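Long-range contacts in carboxysome assembly protein CcmN (Synechococcus elongatus, PDB 7D6C), which is required for carboxysome formation, its N-terminal domain binding CcmM, which itself binds RuBisCO, while its C-terminal peptide interacts with the shell protein CcmK2: residues F[27-33]-F[48-54]; F[75-81]-F[93-99]. Residues are numbered along the deposited sequence.

Overall arrangement
Both contacts join successive coils of the N-terminal, CcmM-binding domain, a left-handed parallel beta-helix of the hexapeptide-repeat type with three parallel sheets. They follow in series along the chain, interaction 1 closing before interaction 2 opens, and their centres lie about 15 Å apart. Interaction 1 pairs strands 31-32 and 53-54; the same sheet continues through 74-75 and 92-93, whose pairing (Leu75 with Leu93) opens interaction 2 before both segments turn a corner into strands 80-82 and 98-100. They meet directly: Cys53 O lies 3.0 Å from Leu75 N, probably hydrogen-bonded, and Ile54 CG2 packs 4.1 Å from Leu75 CD2. Both touch the second CcmN subunit, and interaction 2 also reaches CcmM, consistent with a heterotrimeric adaptor.

Interaction 1: F[27-33]-F[48-54]; sequences AADVVIA and IASGVCI
Residues 27-33 and 48-54 stack as equivalent parts of successive coils, each a tight turn running into a short strand. A type I turn spans Ala27 to Val30, closed by Val30 N to Ala27 O (2.8 Å); in the next coil a type II turn spans Ala49 to Val52, Gly51 at phi 81°. Asp29 (chi1 p) bridges the turns, its OD1 accepting a hydrogen bond from Gly51 N (2.9 Å); backbone hydrogen bonds tie Ala49 to Ile69 and Ser50 to Gly72. The strands pair in parallel, Val31 with Cys53 and Ile32 with Ile54, CA atoms 4.7 and 4.9 Å apart. Val31 N donates to Val52 O, Ile54 N to Val31 O, and Ala33 N to Ile54 O, all 2.9 Å. Inside, Val30 CG2 meets Ile48 CG2 (3.8 Å) and Ile32 CG1 meets Ile54 CD1 (4.0 Å). Such coil-on-coil pairing characterises a parallel beta-helix. Val31 and Cys53 pack on Ile39 and His61 of the second subunit. Strand 74-75 of the following coil continues the sheet, Leu75 backbone-hydrogen-bonded to Cys53.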
loop_
_atom_site.group_PDB
_atom_site.type_symbol
_atom_site.label_atom_id
_atom_site.label_comp_id
_atom_site.label_asym_id
_atom_site.label_seq_id
_atom_site.Cartn_x
_atom_site.Cartn_y
_atom_site.Cartn_z
ATOM N N ALA F 27 5.677 21.237 -4.960
ATOM C CA ALA F 27 4.954 22.195 -5.810
ATOM C C ALA F 27 3.672 22.704 -5.157
ATOM O O ALA F 27 2.847 21.934 -4.659
ATOM C CB ALA F 27 4.641 21.628 -7.181
ATOM N N ALA F 28 3.494 24.044 -5.181
ATOM C CA ALA F 28 2.528 24.672 -4.274
ATOM C C ALA F 28 1.119 24.148 -4.493
ATOM O O ALA F 28 0.332 24.128 -3.545
ATOM C CB ALA F 28 2.598 26.178 -4.438
ATOM N N ASP F 29 0.786 23.691 -5.711
ATOM C CA ASP F 29 -0.563 23.214 -6.005
ATOM C C ASP F 29 -0.717 21.693 -5.868
ATOM O O ASP F 29 -1.744 21.142 -6.280
ATOM C CB ASP F 29 -0.975 23.675 -7.401
ATOM C CG ASP F 29 -0.067 23.136 -8.477
ATOM O OD1 ASP F 29 0.848 22.350 -8.139
ATOM O OD2 ASP F 29 -0.272 23.495 -9.663
ATOM N N VAL F 30 0.281 21.013 -5.307
ATOM C CA VAL F 30 0.262 19.569 -5.125
ATOM C C VAL F 30 -0.632 19.229 -3.947
ATOM O O VAL F 30 -0.716 19.974 -2.967
ATOM C CB VAL F 30 1.694 19.035 -4.917
ATOM C CG1 VAL F 30 1.684 17.617 -4.333
ATOM C CG2 VAL F 30 2.467 19.059 -6.211
ATOM N N VAL F 31 -1.319 18.098 -4.051
ATOM C CA VAL F 31 -2.182 17.593 -3.001
ATOM C C VAL F 31 -1.642 16.237 -2.586
ATOM O O VAL F 31 -1.601 15.312 -3.405
ATOM C CB VAL F 31 -3.631 17.477 -3.487
ATOM C CG1 VAL F 31 -4.567 17.089 -2.332
ATOM C CG2 VAL F 31 -4.059 18.766 -4.203
ATOM N N ILE F 32 -1.216 16.118 -1.329
ATOM C CA ILE F 32 -0.685 14.865 -0.794
ATOM C C ILE F 32 -1.573 14.413 0.350
ATOM O O ILE F 32 -1.717 15.136 1.347
ATOM C CB ILE F 32 0.765 15.002 -0.307
ATOM C CG1 ILE F 32 1.695 15.395 -1.461
ATOM C CG2 ILE F 32 1.208 13.691 0.355
ATOM C CD1 ILE F 32 2.993 16.031 -1.001
ATOM N N ALA F 33 -2.129 13.205 0.232
ATOM C CA ALA F 33 -2.983 12.676 1.289
ATOM C C ALA F 33 -2.172 12.391 2.551
ATOM O O ALA F 33 -0.959 12.154 2.487
ATOM C CB ALA F 33 -3.673 11.400 0.832
ATOM N N ILE F 48 8.129 16.280 -7.624
ATOM C CA ILE F 48 6.706 16.161 -7.935
ATOM C C ILE F 48 6.242 17.465 -8.576
ATOM O O ILE F 48 6.401 18.526 -7.981
ATOM C CB ILE F 48 5.875 15.856 -6.673
ATOM C CG1 ILE F 48 6.347 14.564 -6.009
ATOM C CG2 ILE F 48 4.383 15.821 -6.954
ATOM C CD1 ILE F 48 6.038 14.537 -4.558
ATOM N N ALA F 49 5.639 17.394 -9.759
ATOM C CA ALA F 49 5.356 18.606 -10.518
ATOM C C ALA F 49 3.991 19.199 -10.141
ATOM O O ALA F 49 3.440 18.923 -9.072
ATOM C CB ALA F 49 5.463 18.308 -12.020
ATOM N N SER F 50 3.417 19.995 -11.045
ATOM C CA SER F 50 2.292 20.869 -10.749
ATOM C C SER F 50 0.992 20.099 -10.900
ATOM O O SER F 50 0.791 19.391 -11.890
ATOM C CB SER F 50 2.279 22.047 -11.721
ATOM O OG SER F 50 3.501 22.778 -11.651
ATOM N N GLY F 51 0.099 20.250 -9.927
ATOM C CA GLY F 51 -1.226 19.677 -10.050
ATOM C C GLY F 51 -1.329 18.208 -9.721
ATOM O O GLY F 51 -2.417 17.638 -9.854
ATOM N N VAL F 52 -0.235 17.586 -9.295
ATOM C CA VAL F 52 -0.235 16.200 -8.863
ATOM C C VAL F 52 -1.064 15.979 -7.605
ATOM O O VAL F 52 -1.119 16.823 -6.701
ATOM C CB VAL F 52 1.223 15.760 -8.658
ATOM C CG1 VAL F 52 1.301 14.456 -7.855
ATOM C CG2 VAL F 52 1.854 15.549 -10.021
ATOM N N CYS F 53 -1.695 14.803 -7.547
ATOM C CA CYS F 53 -2.380 14.291 -6.367
ATOM C C CYS F 53 -1.811 12.930 -6.028
ATOM O O CYS F 53 -1.654 12.089 -6.918
ATOM C CB CYS F 53 -3.864 14.159 -6.623
ATOM S SG CYS F 53 -4.476 15.637 -7.360
ATOM N N ILE F 54 -1.524 12.707 -4.751
ATOM C CA ILE F 54 -1.043 11.420 -4.272
ATOM C C ILE F 54 -2.004 10.908 -3.222
ATOM O O ILE F 54 -2.193 11.547 -2.178
ATOM C CB ILE F 54 0.370 11.517 -3.699
ATOM C CG1 ILE F 54 1.297 12.224 -4.722
ATOM C CG2 ILE F 54 0.824 10.110 -3.219
ATOM C CD1 ILE F 54 2.633 12.590 -4.181
#

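Interaction 2: F[75-81]-F[93-99]; sequences LAAGVLI and LGASTTL
Leu93, in the m,t rotamer, extends into the helix interior against three side chains of the preceding coil: its CD1 lies 3.8 Å from Leu75 CD1, 3.8 Å from Val79 CG1 and 4.4 Å from Ile81 CD1. Further along, Ile81 CG1 packs 4.0 Å from Leu99 CD1. Each segment leaves one sheet, rounds a corner and enters another. Leu75 bridges Leu93 in parallel (CA-CA 4.9 Å), and Ala76 N donates to Leu93 O at 2.9 Å. Type II turns follow, Ala76 to Val79 and Gly94 to Thr97, with Gly78 and Ser96 both at positive phi near 60°. They stack through Ser96 N to Ala77 O (3.0 Å) and a CA-H...O contact of Ser96 CA with Gly78 O (3.3 Å). Thr97, chi1 m, closes its own turn onto Gly94 O with both N (3.1 Å) and OG1 (2.5 Å). Parallel pairing resumes as Leu80 with Thr98 and Ile81 with Leu99, CA atoms 4.7 and 4.8 Å apart; Leu80 N donates to Thr97 O (2.8 Å) and Leu99 N to Leu80 O (2.9 Å). Such stacked corners mark the hexapeptide-repeat beta-helix. Leu80 and Thr98 face outward to CcmM, whose polar and basic side chains hydrogen-bond Thr98 OG1. Strand 59-63 flanks the pair through Val59, hydrogen-bonded to Val79 and Ile81, while Leu93 and Thr97 rest on Thr110 of strand 109-110.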
loop_
_atom_site.group_PDB
_atom_site.type_symbol
_atom_site.label_atom_id
_atom_site.label_comp_id
_atom_site.label_asym_id
_atom_site.label_seq_id
_atom_site.Cartn_x
_atom_site.Cartn_y
_atom_site.Cartn_z
ATOM N N LEU F 75 -2.020 9.607 -8.482
ATOM C CA LEU F 75 -1.745 8.319 -7.867
ATOM C C LEU F 75 -2.908 7.986 -6.950
ATOM O O LEU F 75 -3.182 8.733 -6.003
ATOM C CB LEU F 75 -0.438 8.366 -7.074
ATOM C CG LEU F 75 0.917 8.116 -7.739
ATOM C CD1 LEU F 75 1.159 9.067 -8.879
ATOM C CD2 LEU F 75 1.977 8.320 -6.685
ATOM N N ALA F 76 -3.594 6.876 -7.228
ATOM C CA ALA F 76 -4.623 6.403 -6.311
ATOM C C ALA F 76 -3.971 5.945 -5.017
ATOM O O ALA F 76 -2.747 5.936 -4.877
ATOM C CB ALA F 76 -5.433 5.272 -6.932
ATOM N N ALA F 77 -4.802 5.546 -4.059
ATOM C CA ALA F 77 -4.296 5.139 -2.756
ATOM C C ALA F 77 -3.309 3.979 -2.874
ATOM O O ALA F 77 -3.413 3.131 -3.768
ATOM C CB ALA F 77 -5.456 4.738 -1.845
ATOM N N GLY F 78 -2.331 3.958 -1.968
ATOM C CA GLY F 78 -1.405 2.836 -1.860
ATOM C C GLY F 78 -0.521 2.546 -3.063
ATOM O O GLY F 78 -0.019 1.428 -3.198
ATOM N N VAL F 79 -0.315 3.514 -3.951
ATOM C CA VAL F 79 0.682 3.343 -4.998
ATOM C C VAL F 79 2.074 3.307 -4.373
ATOM O O VAL F 79 2.370 4.038 -3.413
ATOM C CB VAL F 79 0.537 4.472 -6.028
ATOM C CG1 VAL F 79 1.640 4.400 -7.100
ATOM C CG2 VAL F 79 -0.822 4.378 -6.648
ATOM N N LEU F 80 2.937 2.439 -4.905
ATOM C CA LEU F 80 4.278 2.238 -4.367
ATOM C C LEU F 80 5.315 2.408 -5.473
ATOM O O LEU F 80 5.298 1.671 -6.467
ATOM C CB LEU F 80 4.394 0.857 -3.740
ATOM C CG LEU F 80 5.831 0.527 -3.421
ATOM C CD1 LEU F 80 6.207 1.290 -2.184
ATOM C CD2 LEU F 80 5.978 -0.957 -3.223
ATOM N N ILE F 81 6.225 3.361 -5.302
ATOM C CA ILE F 81 7.251 3.639 -6.306
ATOM C C ILE F 81 8.624 3.561 -5.640
ATOM O O ILE F 81 8.980 4.429 -4.829
ATOM C CB ILE F 81 7.046 4.997 -6.993
ATOM C CG1 ILE F 81 5.703 5.019 -7.733
ATOM C CG2 ILE F 81 8.103 5.206 -7.995
ATOM C CD1 ILE F 81 5.327 6.376 -8.324
ATOM N N LEU F 93 -2.552 6.298 -12.031
ATOM C CA LEU F 93 -2.050 5.051 -11.467
ATOM C C LEU F 93 -3.106 4.464 -10.537
ATOM O O LEU F 93 -3.411 5.053 -9.492
ATOM C CB LEU F 93 -0.747 5.286 -10.717
ATOM C CG LEU F 93 0.407 5.964 -11.450
ATOM C CD1 LEU F 93 1.675 5.752 -10.631
ATOM C CD2 LEU F 93 0.554 5.400 -12.821
ATOM N N GLY F 94 -3.644 3.298 -10.910
ATOM C CA GLY F 94 -4.670 2.668 -10.105
ATOM C C GLY F 94 -4.192 2.374 -8.697
ATOM O O GLY F 94 -3.000 2.332 -8.412
ATOM N N ALA F 95 -5.159 2.184 -7.802
ATOM C CA ALA F 95 -4.863 1.777 -6.434
ATOM C C ALA F 95 -3.897 0.597 -6.397
ATOM O O ALA F 95 -4.016 -0.362 -7.166
ATOM C CB ALA F 95 -6.157 1.412 -5.704
ATOM N N SER F 96 -2.922 0.692 -5.497
ATOM C CA SER F 96 -1.954 -0.376 -5.241
ATOM C C SER F 96 -1.170 -0.782 -6.486
ATOM O O SER F 96 -0.736 -1.932 -6.619
ATOM C CB SER F 96 -2.642 -1.574 -4.610
ATOM O OG SER F 96 -3.349 -1.110 -3.474
ATOM N N THR F 97 -0.970 0.165 -7.397
ATOM C CA THR F 97 0.090 0.036 -8.381
ATOM C C THR F 97 1.439 -0.068 -7.683
ATOM O O THR F 97 1.700 0.624 -6.694
ATOM C CB THR F 97 0.105 1.254 -9.305
ATOM O OG1 THR F 97 -1.177 1.419 -9.916
ATOM C CG2 THR F 97 1.181 1.100 -10.374
ATOM N N THR F 98 2.315 -0.907 -8.229
ATOM C CA THR F 98 3.722 -0.923 -7.848
ATOM C C THR F 98 4.616 -0.686 -9.065
ATOM O O THR F 98 4.542 -1.435 -10.050
ATOM C CB THR F 98 4.066 -2.239 -7.174
ATOM O OG1 THR F 98 3.488 -2.228 -5.860
ATOM C CG2 THR F 98 5.577 -2.402 -7.086
ATOM N N LEU F 99 5.455 0.359 -8.997
ATOM C CA LEU F 99 6.483 0.626 -10.001
ATOM C C LEU F 99 7.841 0.507 -9.338
ATOM O O LEU F 99 8.124 1.258 -8.399
ATOM C CB LEU F 99 6.340 2.020 -10.599
ATOM C CG LEU F 99 5.025 2.458 -11.220
ATOM C CD1 LEU F 99 5.091 3.941 -11.571
ATOM C CD2 LEU F 99 4.746 1.657 -12.450
#